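Ribose-phosphate pyrophosphokinase (Thermus thermophilus, PDB 7PN0) probably catalyses transfer of the diphosphate group of ATP to ribose 5-phosphate, giving phosphoribosyl pyrophosphate (PRPP), the precursor of nucleotides. Local coordinates at residues R175-A178 with L179-L183. Residues are numbered along the deposited sequence; the frame is centred on the assembly and turned at random.
With SO4 (sulfate ion), chain F.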
ATOM      1  N   ARG A 175      37.311   0.296   4.400  1.00 23.94           N
ATOM      2  CA  ARG A 175      37.532   0.936   3.074  1.00 22.47           C
ATOM      3  C   ARG A 175      39.047   1.076   2.842  1.00 23.72           C
ATOM      4  O   ARG A 175      39.533   0.760   1.725  1.00 24.29           O
ATOM      5  CB  ARG A 175      36.764   2.254   2.964  1.00 23.15           C
ATOM      6  CG  ARG A 175      36.965   2.941   1.618  1.00 21.66           C
ATOM      7  CD  ARG A 175      35.972   4.085   1.381  1.00 22.18           C
ATOM      8  NE  ARG A 175      34.605   3.635   1.170  1.00 21.23           N
ATOM      9  CZ  ARG A 175      33.591   3.719   2.034  1.00 23.68           C
ATOM     10  NH1 ARG A 175      32.412   3.248   1.664  1.00 23.98           N
ATOM     11  NH2 ARG A 175      33.734   4.217   3.263  1.00 25.43           N
ATOM     12  N   ALA A 176      39.800   1.461   3.866  1.00 23.05           N
ATOM     13  CA  ALA A 176      41.271   1.576   3.780  1.00 24.04           C
ATOM     14  C   ALA A 176      41.898   0.205   3.495  1.00 24.56           C
ATOM     15  O   ALA A 176      42.817   0.122   2.645  1.00 21.50           O
ATOM     16  CB  ALA A 176      41.824   2.221   5.031  1.00 24.09           C
ATOM     17  N   SER A 177      41.451  -0.859   4.165  1.00 23.59           N
ATOM     18  CA  SER A 177      41.962  -2.234   3.973  1.00 23.93           C
ATOM     19  C   SER A 177      41.760  -2.722   2.531  1.00 24.33           C
ATOM     20  O   SER A 177      42.637  -3.437   1.994  1.00 21.91           O
ATOM     21  CB  SER A 177      41.288  -3.160   4.930  1.00 28.20           C
ATOM     22  OG  SER A 177      41.863  -4.432   4.779  1.00 37.87           O
ATOM     23  N   ALA A 178      40.603  -2.429   1.945  1.00 23.60           N
ATOM     24  CA  ALA A 178      40.259  -2.785   0.549  1.00 23.87           C
ATOM     25  C   ALA A 178      41.262  -2.121  -0.387  1.00 22.69           C
ATOM     26  O   ALA A 178      41.722  -2.797  -1.299  1.00 22.26           O
ATOM     27  CB  ALA A 178      38.850  -2.347   0.196  1.00 26.16           C
ATOM     28  N   LEU A 179      41.530  -0.828  -0.187  1.00 23.62           N
ATOM     29  CA  LEU A 179      42.503  -0.050  -0.997  1.00 22.15           C
ATOM     30  C   LEU A 179      43.896  -0.670  -0.838  1.00 22.78           C
ATOM     31  O   LEU A 179      44.590  -0.885  -1.846  1.00 21.66           O
ATOM     32  CB  LEU A 179      42.521   1.405  -0.529  1.00 23.70           C
ATOM     33  CG  LEU A 179      43.576   2.253  -1.227  1.00 22.24           C
ATOM     34  CD1 LEU A 179      43.291   2.356  -2.720  1.00 21.93           C
ATOM     35  CD2 LEU A 179      43.645   3.627  -0.618  1.00 23.68           C
ATOM     36  N   ALA A 180      44.281  -0.971   0.395  1.00 22.47           N
ATOM     37  CA  ALA A 180      45.605  -1.557   0.702  1.00 23.49           C
ATOM     38  C   ALA A 180      45.759  -2.864  -0.067  1.00 23.40           C
ATOM     39  O   ALA A 180      46.859  -3.112  -0.631  1.00 24.85           O
ATOM     40  CB  ALA A 180      45.763  -1.756   2.192  1.00 23.66           C
ATOM     41  N   ARG A 181      44.750  -3.723  -0.037  1.00 24.43           N
ATOM     42  CA  ARG A 181      44.834  -5.050  -0.690  1.00 26.93           C
ATOM     43  C   ARG A 181      44.950  -4.838  -2.208  1.00 26.28           C
ATOM     44  O   ARG A 181      45.725  -5.577  -2.828  1.00 23.35           O
ATOM     45  CB  ARG A 181      43.674  -5.959  -0.263  1.00 31.57           C
ATOM     46  CG  ARG A 181      43.784  -6.455   1.182  1.00 37.48           C
ATOM     47  CD  ARG A 181      42.731  -7.477   1.635  1.00 41.39           C
ATOM     48  NE  ARG A 181      41.400  -7.163   1.112  1.00 45.65           N
ATOM     49  CZ  ARG A 181      40.451  -6.451   1.734  1.00 44.57           C
ATOM     50  NH1 ARG A 181      39.319  -6.208   1.102  1.00 44.45           N
ATOM     51  NH2 ARG A 181      40.622  -5.974   2.961  1.00 41.76           N
ATOM     52  N   ARG A 182      44.229  -3.862  -2.769  1.00 24.44           N
ATOM     53  CA  ARG A 182      44.221  -3.577  -4.230  1.00 24.90           C
ATOM     54  C   ARG A 182      45.589  -3.071  -4.704  1.00 24.30           C
ATOM     55  O   ARG A 182      45.982  -3.438  -5.838  1.00 26.59           O
ATOM     56  CB  ARG A 182      43.142  -2.555  -4.587  1.00 25.46           C
ATOM     57  CG  ARG A 182      41.758  -3.159  -4.726  1.00 27.62           C
ATOM     58  CD  ARG A 182      40.713  -2.075  -4.940  1.00 26.12           C
ATOM     59  NE  ARG A 182      39.399  -2.675  -4.989  1.00 26.26           N
ATOM     60  CZ  ARG A 182      38.870  -3.312  -6.033  1.00 25.64           C
ATOM     61  NH1 ARG A 182      39.524  -3.479  -7.177  1.00 24.47           N
ATOM     62  NH2 ARG A 182      37.674  -3.837  -5.897  1.00 26.48           N
ATOM     63  N   LEU A 183      46.272  -2.260  -3.893  1.00 24.05           N
ATOM     64  CA  LEU A 183      47.599  -1.667  -4.228  1.00 24.54           C
ATOM     65  C   LEU A 183      48.784  -2.482  -3.684  1.00 27.59           C
ATOM     66  O   LEU A 183      49.914  -2.045  -3.925  1.00 26.26           O
ATOM     67  CB  LEU A 183      47.651  -0.260  -3.646  1.00 23.60           C
ATOM     68  CG  LEU A 183      46.599   0.690  -4.194  1.00 23.96           C
ATOM     69  CD1 LEU A 183      46.853   2.100  -3.709  1.00 24.41           C
ATOM     70  CD2 LEU A 183      46.597   0.650  -5.720  1.00 24.58           C
TER
HETATM   71  S   SO4 F 404      32.817   1.910  -1.877  1.00 21.90           S
HETATM   72  O1  SO4 F 404      32.721   0.551  -2.350  1.00 18.25           O
HETATM   73  O2  SO4 F 404      32.802   2.783  -3.032  1.00 22.82           O
HETATM   74  O3  SO4 F 404      34.085   2.110  -1.135  1.00 24.40           O
HETATM   75  O4  SO4 F 404      31.699   2.219  -1.052  1.00 23.24           O
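Arg-181 folds back along the helix over Ser-177, one turn earlier. Its chain bends at chi3 (-40°), which lays one face of the guanidinium over Ser-177 O and Ala-178 CA. Ser-177 O lies 3.3 Å and Ala-178 CA 3.5 Å above the guanidinium plane of Arg-181, both offset toward its rim. Arg-181 NH2 ends 2.7 Å from Ser-177 OG. Arg-181 N donates to Ser-177 O, at 2.9 Å. Arg-182 N bonds Ala-178 O in the same i to i+4 pattern, and its CG rests 3.4 Å from that oxygen. The Arg-182 chain then runs extended to a salt bridge with Glu-147. The CB of Arg-175 leads away from the next turn, and the edge of its guanidinium grips a sulfate, probably from the crystallisation liquor. Arg-175 NE donates to SO4 O3 at 2.8 Å and Arg-175 NH1 to SO4 O4 at 3.0 Å, both nearly straight. Replacing Arg-175 with alanine would probably cost the sulfate this two-point grip and leave it to its other partners, Thr-127, Ser-145 and Ala-146. Arg-203 of a second subunit brings a like charge close to Arg-181. Helix 173-183 is the crossover of a beta-alpha-beta unit. Ala-176, Leu-179 and Ala-180 pack on strand 163-167, Ala-176 and Ser-177 touch strand 187-194, and Leu-179 also meets helix 147-157.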